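PDB 3R4V: putative uncharacterized protein from Pseudomonas phage 201phi2-1, which is a tubulin-like phage protein of the tubulin/FtsZ type, modelled with guanosine-5'-diphosphate bound. Local coordinates for residues Q207-A220 / D262-V274. Residues are numbered along the deposited sequence; the frame is centred on the assembly and turned at random.
Sequences QVCELHIETTRKDA and DDQIHFVINSVGV
Glu210, His212 and Glu214 pair with Asn270, Val268 and His266 as the hydrogen-bonded pairs of an antiparallel ladder between strands 208-214 and 264-270. Six N-H...O bonds hold it, the outermost at the helix 217-221 end running from His266 N to Glu214 O (2.7 Å, 171° at the hydrogen). Leu211 with Ile269 and Ile213 with Phe267 form the non-hydrogen-bonded pairs between them.

The polar bonds gather on the face carrying Glu210, His212 and Asn270. His212 NE2 donates to Asn270 OD1 (2.8 Å), which lies in the ring plane, whereas the donor stands above the amide plane; ring and amide are turned 78° apart. Asn270 CG sits between its own backbone N and carbonyl carbon (chi1 73°), which brings the amide across to the imidazole. A water also donates to OD1 and bridges it to Glu210 OE2; its bond from Gly273 N is weak. Beyond the ladder, Ser271 OG donates to Gln207 OE1 (2.7 Å).

At the opposite end Gln264 NE2 donates to His266 NE2 in the ring plane (2.8 Å), and ND1 is hydrogen-bonded to Ser231 OG, fixing the imidazole through both nitrogens. Ala220 CB rests 3.7 Å from His266 CB, tying the short helix to the strand; Thr216 caps that helix, its OG1 accepting from Asp219 N.

Apolar contacts line the other face. Ile213 sets CG1 against Phe267 CD2 (4.0 Å) and CG2 beside Ile265 CG2, while Leu211 CD1 lies alongside Phe267 CB.

Both strands belong to the tubulin-like C-terminal domain; helix 161-178 packs on Ile213, Ile265 and Phe267. Strand 208-214 joins the sheet to strand 148-154 on one side, and strand 264-270 continues it to strand 228-233 on the other.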
ATOM      1  N   GLN A 207      -2.953   7.133  13.139  1.00 17.79           N
ATOM      2  CA  GLN A 207      -4.060   6.496  12.438  1.00 18.12           C
ATOM      3  C   GLN A 207      -3.621   6.303  10.997  1.00 15.62           C
ATOM      4  O   GLN A 207      -2.521   6.726  10.633  1.00 18.17           O
ATOM      5  CB  GLN A 207      -5.316   7.380  12.527  1.00 17.31           C
ATOM      6  CG  GLN A 207      -5.118   8.806  12.005  1.00 16.52           C
ATOM      7  CD  GLN A 207      -6.320   9.759  12.209  1.00 18.55           C
ATOM      8  OE1 GLN A 207      -6.291  10.887  11.731  1.00 19.29           O
ATOM      9  NE2 GLN A 207      -7.359   9.310  12.923  1.00 20.24           N
ATOM     10  N   VAL A 208      -4.463   5.675  10.179  1.00 12.56           N
ATOM     11  CA  VAL A 208      -4.163   5.573   8.753  1.00 11.90           C
ATOM     12  C   VAL A 208      -4.224   6.970   8.136  1.00 13.66           C
ATOM     13  O   VAL A 208      -5.211   7.688   8.310  1.00 15.43           O
ATOM     14  CB  VAL A 208      -5.123   4.648   8.010  1.00 17.22           C
ATOM     15  CG1 VAL A 208      -4.809   4.671   6.510  1.00 16.00           C
ATOM     16  CG2 VAL A 208      -4.974   3.229   8.516  1.00 14.91           C
ATOM     17  N   CYS A 209      -3.144   7.342   7.445  1.00 13.49           N
ATOM     18  CA  CYS A 209      -3.030   8.618   6.770  1.00 13.54           C
ATOM     19  C   CYS A 209      -2.807   8.366   5.292  1.00 12.64           C
ATOM     20  O   CYS A 209      -2.325   7.305   4.919  1.00 16.30           O
ATOM     21  CB  CYS A 209      -1.804   9.364   7.287  1.00 13.01           C
ATOM     22  SG  CYS A 209      -1.925   9.814   9.014  1.00 19.51           S
ATOM     23  N   GLU A 210      -3.127   9.351   4.456  1.00 15.21           N
ATOM     24  CA  GLU A 210      -2.794   9.254   3.038  1.00 15.89           C
ATOM     25  C   GLU A 210      -1.548  10.047   2.698  1.00 20.81           C
ATOM     26  O   GLU A 210      -1.310  11.116   3.240  1.00 18.27           O
ATOM     27  CB  GLU A 210      -3.904   9.804   2.170  1.00 18.00           C
ATOM     28  CG  GLU A 210      -5.122   8.930   1.956  1.00 21.79           C
ATOM     29  CD  GLU A 210      -6.088   9.598   0.974  1.00 20.49           C
ATOM     30  OE1 GLU A 210      -5.966   9.352  -0.246  1.00 21.70           O
ATOM     31  OE2 GLU A 210      -6.946  10.405   1.405  1.00 20.11           O
ATOM     32  N   LEU A 211      -0.784   9.517   1.758  1.00 14.77           N
ATOM     33  CA  LEU A 211       0.341  10.208   1.163  1.00 17.44           C
ATOM     34  C   LEU A 211      -0.111  10.711  -0.193  1.00 21.15           C
ATOM     35  O   LEU A 211      -0.623   9.944  -1.009  1.00 19.85           O
ATOM     36  CB  LEU A 211       1.490   9.229   0.969  1.00 14.35           C
ATOM     37  CG  LEU A 211       2.693   9.717   0.155  1.00 16.53           C
ATOM     38  CD1 LEU A 211       3.280  10.992   0.765  1.00 19.87           C
ATOM     39  CD2 LEU A 211       3.746   8.659   0.002  1.00 16.98           C
ATOM     40  N   HIS A 212       0.095  11.997  -0.436  1.00 16.13           N
ATOM     41  CA  HIS A 212      -0.237  12.594  -1.733  1.00 16.84           C
ATOM     42  C   HIS A 212       1.059  13.061  -2.339  1.00 21.63           C
ATOM     43  O   HIS A 212       1.840  13.742  -1.677  1.00 21.28           O
ATOM     44  CB  HIS A 212      -1.167  13.793  -1.554  1.00 20.10           C
ATOM     45  CG  HIS A 212      -2.442  13.463  -0.850  1.00 20.21           C
ATOM     46  ND1 HIS A 212      -3.608  13.172  -1.521  1.00 24.58           N
ATOM     47  CD2 HIS A 212      -2.733  13.375   0.471  1.00 22.42           C
ATOM     48  CE1 HIS A 212      -4.567  12.928  -0.645  1.00 25.72           C
ATOM     49  NE2 HIS A 212      -4.060  13.036   0.571  1.00 20.23           N
ATOM     50  N   ILE A 213       1.294  12.695  -3.596  1.00 18.12           N
ATOM     51  CA  ILE A 213       2.559  13.023  -4.246  1.00 21.96           C
ATOM     52  C   ILE A 213       2.259  13.915  -5.443  1.00 20.69           C
ATOM     53  O   ILE A 213       1.707  13.458  -6.444  1.00 24.18           O
ATOM     54  CB  ILE A 213       3.321  11.744  -4.698  1.00 20.31           C
ATOM     55  CG1 ILE A 213       3.605  10.823  -3.498  1.00 26.35           C
ATOM     56  CG2 ILE A 213       4.618  12.132  -5.412  1.00 23.16           C
ATOM     57  CD1 ILE A 213       4.058   9.421  -3.897  1.00 25.72           C
ATOM     58  N   GLU A 214       2.603  15.198  -5.332  1.00 18.92           N
ATOM     59  CA  GLU A 214       2.156  16.173  -6.314  1.00 21.16           C
ATOM     60  C   GLU A 214       3.357  16.868  -6.914  1.00 30.08           C
ATOM     61  O   GLU A 214       4.394  16.991  -6.261  1.00 28.91           O
ATOM     62  CB  GLU A 214       1.260  17.224  -5.648  1.00 25.34           C
ATOM     63  CG  GLU A 214       0.131  16.635  -4.823  1.00 32.12           C
ATOM     64  CD  GLU A 214      -0.844  15.846  -5.651  1.00 34.39           C
ATOM     65  OE1 GLU A 214      -0.896  16.061  -6.885  1.00 30.54           O
ATOM     66  OE2 GLU A 214      -1.549  14.992  -5.069  1.00 40.76           O
ATOM     67  N   THR A 215       3.216  17.331  -8.151  1.00 25.95           N
ATOM     68  CA  THR A 215       4.322  17.994  -8.822  1.00 26.40           C
ATOM     69  C   THR A 215       4.092  19.478  -9.071  1.00 26.68           C
ATOM     70  O   THR A 215       4.846  20.104  -9.819  1.00 31.63           O
ATOM     71  CB  THR A 215       4.647  17.309 -10.152  1.00 28.40           C
ATOM     72  OG1 THR A 215       3.462  17.269 -10.956  1.00 33.32           O
ATOM     73  CG2 THR A 215       5.143  15.904  -9.910  1.00 30.95           C
ATOM     74  N   THR A 216       3.060  20.045  -8.447  1.00 25.98           N
ATOM     75  CA  THR A 216       2.844  21.496  -8.486  1.00 25.48           C
ATOM     76  C   THR A 216       2.506  22.027  -7.101  1.00 27.64           C
ATOM     77  O   THR A 216       2.043  21.286  -6.231  1.00 31.42           O
ATOM     78  CB  THR A 216       1.675  21.913  -9.393  1.00 30.17           C
ATOM     79  OG1 THR A 216       0.467  21.316  -8.903  1.00 28.08           O
ATOM     80  CG2 THR A 216       1.918  21.496 -10.845  1.00 34.73           C
ATOM     81  N   ARG A 217       2.714  23.321  -6.906  1.00 28.08           N
ATOM     82  CA  ARG A 217       2.319  23.945  -5.652  1.00 27.02           C
ATOM     83  C   ARG A 217       0.802  23.877  -5.525  1.00 31.48           C
ATOM     84  O   ARG A 217       0.280  23.564  -4.465  1.00 33.43           O
ATOM     85  CB  ARG A 217       2.802  25.390  -5.585  1.00 34.83           C
ATOM     86  CG  ARG A 217       2.256  26.178  -4.407  1.00 39.99           C
ATOM     87  CD  ARG A 217       2.669  27.645  -4.483  1.00 51.99           C
ATOM     88  NE  ARG A 217       1.888  28.468  -3.565  1.00 60.23           N
ATOM     89  CZ  ARG A 217       2.084  29.767  -3.377  1.00 70.36           C
ATOM     90  NH1 ARG A 217       3.040  30.399  -4.044  1.00 72.39           N
ATOM     91  NH2 ARG A 217       1.322  30.434  -2.521  1.00 72.73           N
ATOM     92  N   LYS A 218       0.107  24.158  -6.625  1.00 28.12           N
ATOM     93  CA  LYS A 218      -1.353  24.249  -6.639  1.00 33.41           C
ATOM     94  C   LYS A 218      -2.020  22.953  -6.179  1.00 32.59           C
ATOM     95  O   LYS A 218      -2.925  22.979  -5.348  1.00 35.63           O
ATOM     96  CB  LYS A 218      -1.847  24.596  -8.046  1.00 36.89           C
ATOM     97  CG  LYS A 218      -3.240  25.203  -8.104  1.00 51.61           C
ATOM     98  CD  LYS A 218      -3.209  26.680  -7.744  1.00 66.71           C
ATOM     99  CE  LYS A 218      -4.569  27.332  -7.948  1.00 79.36           C
ATOM    100  NZ  LYS A 218      -5.618  26.730  -7.076  1.00 84.44           N
ATOM    101  N   ASP A 219      -1.576  21.831  -6.739  1.00 27.38           N
ATOM    102  CA  ASP A 219      -2.100  20.521  -6.382  1.00 29.11           C
ATOM    103  C   ASP A 219      -1.795  20.194  -4.924  1.00 30.86           C
ATOM    104  O   ASP A 219      -2.619  19.602  -4.228  1.00 30.69           O
ATOM    105  CB  ASP A 219      -1.484  19.427  -7.273  1.00 33.02           C
ATOM    106  CG  ASP A 219      -1.943  19.506  -8.725  1.00 40.50           C
ATOM    107  OD1 ASP A 219      -3.150  19.734  -8.950  1.00 38.89           O
ATOM    108  OD2 ASP A 219      -1.098  19.331  -9.639  1.00 35.73           O
ATOM    109  N   ALA A 220      -0.597  20.553  -4.472  1.00 25.59           N
ATOM    110  CA  ALA A 220      -0.196  20.229  -3.106  1.00 25.85           C
ATOM    111  C   ALA A 220      -0.997  21.059  -2.105  1.00 33.66           C
ATOM    112  O   ALA A 220      -1.401  20.542  -1.057  1.00 27.57           O
ATOM    113  CB  ALA A 220       1.302  20.437  -2.908  1.00 23.40           C
ATOM    114  N   ASP A 262      11.402  15.586 -12.089  1.00 45.28           N
ATOM    115  CA  ASP A 262      10.514  16.746 -12.078  1.00 41.53           C
ATOM    116  C   ASP A 262      11.180  17.914 -11.364  1.00 43.55           C
ATOM    117  O   ASP A 262      12.052  17.716 -10.520  1.00 41.85           O
ATOM    118  CB  ASP A 262       9.209  16.414 -11.351  1.00 38.36           C
ATOM    119  CG  ASP A 262       8.567  15.139 -11.851  1.00 45.85           C
ATOM    120  OD1 ASP A 262       9.031  14.043 -11.469  1.00 52.77           O
ATOM    121  OD2 ASP A 262       7.592  15.231 -12.619  1.00 46.08           O
ATOM    122  N   ASP A 263      10.739  19.130 -11.683  1.00 42.80           N
ATOM    123  CA  ASP A 263      11.324  20.344 -11.127  1.00 45.91           C
ATOM    124  C   ASP A 263      10.958  20.574  -9.655  1.00 41.76           C
ATOM    125  O   ASP A 263      11.711  21.190  -8.903  1.00 36.92           O
ATOM    126  CB  ASP A 263      10.912  21.550 -11.972  1.00 58.04           C
ATOM    127  CG  ASP A 263      11.636  22.819 -11.573  1.00 79.76           C
ATOM    128  OD1 ASP A 263      12.803  22.997 -11.990  1.00 84.81           O
ATOM    129  OD2 ASP A 263      11.034  23.645 -10.853  1.00 87.78           O
ATOM    130  N   GLN A 264       9.788  20.099  -9.248  1.00 32.26           N
ATOM    131  CA  GLN A 264       9.418  20.142  -7.839  1.00 31.60           C
ATOM    132  C   GLN A 264       8.457  19.008  -7.539  1.00 29.15           C
ATOM    133  O   GLN A 264       7.641  18.633  -8.390  1.00 27.48           O
ATOM    134  CB  GLN A 264       8.820  21.496  -7.446  1.00 32.35           C
ATOM    135  CG  GLN A 264       7.476  21.804  -8.066  1.00 41.46           C
ATOM    136  CD  GLN A 264       7.032  23.229  -7.781  1.00 43.10           C
ATOM    137  OE1 GLN A 264       7.587  24.187  -8.331  1.00 52.75           O
ATOM    138  NE2 GLN A 264       6.045  23.380  -6.915  1.00 30.00           N
ATOM    139  N   ILE A 265       8.587  18.435  -6.345  1.00 27.37           N
ATOM    140  CA  ILE A 265       7.754  17.309  -5.925  1.00 23.79           C
ATOM    141  C   ILE A 265       7.377  17.560  -4.474  1.00 25.25           C
ATOM    142  O   ILE A 265       8.246  17.879  -3.666  1.00 29.66           O
ATOM    143  CB  ILE A 265       8.489  15.941  -6.033  1.00 26.34           C
ATOM    144  CG1 ILE A 265       9.216  15.809  -7.376  1.00 29.69           C
ATOM    145  CG2 ILE A 265       7.507  14.770  -5.829  1.00 25.23           C
ATOM    146  CD1 ILE A 265      10.151  14.622  -7.461  1.00 37.23           C
ATOM    147  N   HIS A 266       6.088  17.441  -4.156  1.00 21.03           N
ATOM    148  CA  HIS A 266       5.588  17.649  -2.797  1.00 19.94           C
ATOM    149  C   HIS A 266       4.960  16.380  -2.287  1.00 24.79           C
ATOM    150  O   HIS A 266       4.109  15.798  -2.954  1.00 22.68           O
ATOM    151  CB  HIS A 266       4.549  18.771  -2.781  1.00 18.90           C
ATOM    152  CG  HIS A 266       5.026  20.030  -3.442  1.00 23.10           C
ATOM    153  ND1 HIS A 266       5.800  20.967  -2.791  1.00 24.13           N
ATOM    154  CD2 HIS A 266       4.866  20.489  -4.704  1.00 25.87           C
ATOM    155  CE1 HIS A 266       6.087  21.953  -3.620  1.00 27.45           C
ATOM    156  NE2 HIS A 266       5.537  21.686  -4.791  1.00 28.65           N
ATOM    157  N   PHE A 267       5.372  15.966  -1.095  1.00 18.37           N
ATOM    158  CA  PHE A 267       4.874  14.738  -0.487  1.00 17.76           C
ATOM    159  C   PHE A 267       4.061  15.168   0.720  1.00 16.89           C
ATOM    160  O   PHE A 267       4.627  15.574   1.743  1.00 21.87           O
ATOM    161  CB  PHE A 267       6.064  13.878  -0.063  1.00 18.60           C
ATOM    162  CG  PHE A 267       6.997  13.521  -1.201  1.00 20.11           C
ATOM    163  CD1 PHE A 267       7.979  14.411  -1.620  1.00 23.44           C
ATOM    164  CD2 PHE A 267       6.885  12.310  -1.851  1.00 21.02           C
ATOM    165  CE1 PHE A 267       8.836  14.082  -2.662  1.00 25.26           C
ATOM    166  CE2 PHE A 267       7.737  11.973  -2.896  1.00 22.79           C
ATOM    167  CZ  PHE A 267       8.709  12.860  -3.307  1.00 23.12           C
ATOM    168  N   VAL A 268       2.746  15.139   0.587  1.00 19.69           N
ATOM    169  CA  VAL A 268       1.878  15.710   1.610  1.00 17.38           C
ATOM    170  C   VAL A 268       1.091  14.612   2.291  1.00 19.78           C
ATOM    171  O   VAL A 268       0.463  13.796   1.629  1.00 17.39           O
ATOM    172  CB  VAL A 268       0.900  16.704   1.000  1.00 21.29           C
ATOM    173  CG1 VAL A 268       0.181  17.488   2.113  1.00 19.64           C
ATOM    174  CG2 VAL A 268       1.640  17.653   0.047  1.00 21.65           C
ATOM    175  N   ILE A 269       1.158  14.575   3.615  1.00 14.13           N
ATOM    176  CA  ILE A 269       0.431  13.572   4.388  1.00 12.66           C
ATOM    177  C   ILE A 269      -0.785  14.242   5.038  1.00 17.76           C
ATOM    178  O   ILE A 269      -0.648  15.274   5.678  1.00 19.29           O
ATOM    179  CB  ILE A 269       1.343  12.945   5.479  1.00 17.38           C
ATOM    180  CG1 ILE A 269       2.556  12.261   4.840  1.00 15.72           C
ATOM    181  CG2 ILE A 269       0.553  11.965   6.377  1.00 15.32           C
ATOM    182  CD1 ILE A 269       3.576  11.728   5.821  1.00 18.86           C
ATOM    183  N   ASN A 270      -1.969  13.649   4.879  1.00 13.97           N
ATOM    184  CA  ASN A 270      -3.144  14.078   5.632  1.00 18.27           C
ATOM    185  C   ASN A 270      -3.897  12.835   6.066  1.00 19.58           C
ATOM    186  O   ASN A 270      -3.389  11.740   5.873  1.00 15.57           O
ATOM    187  CB  ASN A 270      -4.037  15.009   4.815  1.00 14.30           C
ATOM    188  CG  ASN A 270      -4.804  14.299   3.734  1.00 17.55           C
ATOM    189  OD1 ASN A 270      -4.493  13.160   3.371  1.00 18.27           O
ATOM    190  ND2 ASN A 270      -5.814  14.977   3.191  1.00 22.83           N
ATOM    191  N   SER A 271      -5.084  12.985   6.650  1.00 16.14           N
ATOM    192  CA  SER A 271      -5.846  11.780   7.019  1.00 14.38           C
ATOM    193  C   SER A 271      -7.349  11.963   6.877  1.00 17.93           C
ATOM    194  O   SER A 271      -8.093  10.988   6.989  1.00 16.55           O
ATOM    195  CB  SER A 271      -5.509  11.314   8.442  1.00 17.39           C
ATOM    196  OG  SER A 271      -6.020  12.241   9.404  1.00 18.12           O
ATOM    197  N   VAL A 272      -7.806  13.191   6.647  1.00 17.14           N
ATOM    198  CA  VAL A 272      -9.247  13.432   6.577  1.00 18.42           C
ATOM    199  C   VAL A 272      -9.897  12.701   5.391  1.00 25.38           C
ATOM    200  O   VAL A 272     -11.073  12.387   5.428  1.00 23.51           O
ATOM    201  CB  VAL A 272      -9.605  14.937   6.588  1.00 19.78           C
ATOM    202  CG1 VAL A 272      -9.195  15.607   5.289  1.00 17.64           C
ATOM    203  CG2 VAL A 272     -11.094  15.120   6.821  1.00 29.81           C
ATOM    204  N   GLY A 273      -9.119  12.407   4.360  1.00 22.60           N
ATOM    205  CA  GLY A 273      -9.653  11.789   3.154  1.00 20.37           C
ATOM    206  C   GLY A 273      -9.968  10.308   3.332  1.00 20.08           C
ATOM    207  O   GLY A 273     -10.663   9.723   2.501  1.00 19.88           O
ATOM    208  N   VAL A 274      -9.455   9.698   4.399  1.00 19.25           N
ATOM    209  CA  VAL A 274      -9.685   8.264   4.640  1.00 15.31           C
ATOM    210  C   VAL A 274     -11.172   7.966   4.853  1.00 17.58           C
ATOM    211  O   VAL A 274     -11.662   6.909   4.458  1.00 18.38           O
ATOM    212  CB  VAL A 274      -8.849   7.754   5.823  1.00 14.23           C
ATOM    213  CG1 VAL A 274      -9.195   6.286   6.165  1.00 14.73           C
ATOM    214  CG2 VAL A 274      -7.345   7.877   5.489  1.00 15.32           C
TER
HETATM  215  O   HOH W   1      -6.637  11.348   3.849  1.00 18.90           O
HETATM  216  O   HOH W   2       7.236  19.846 -11.301  0.82 35.28           O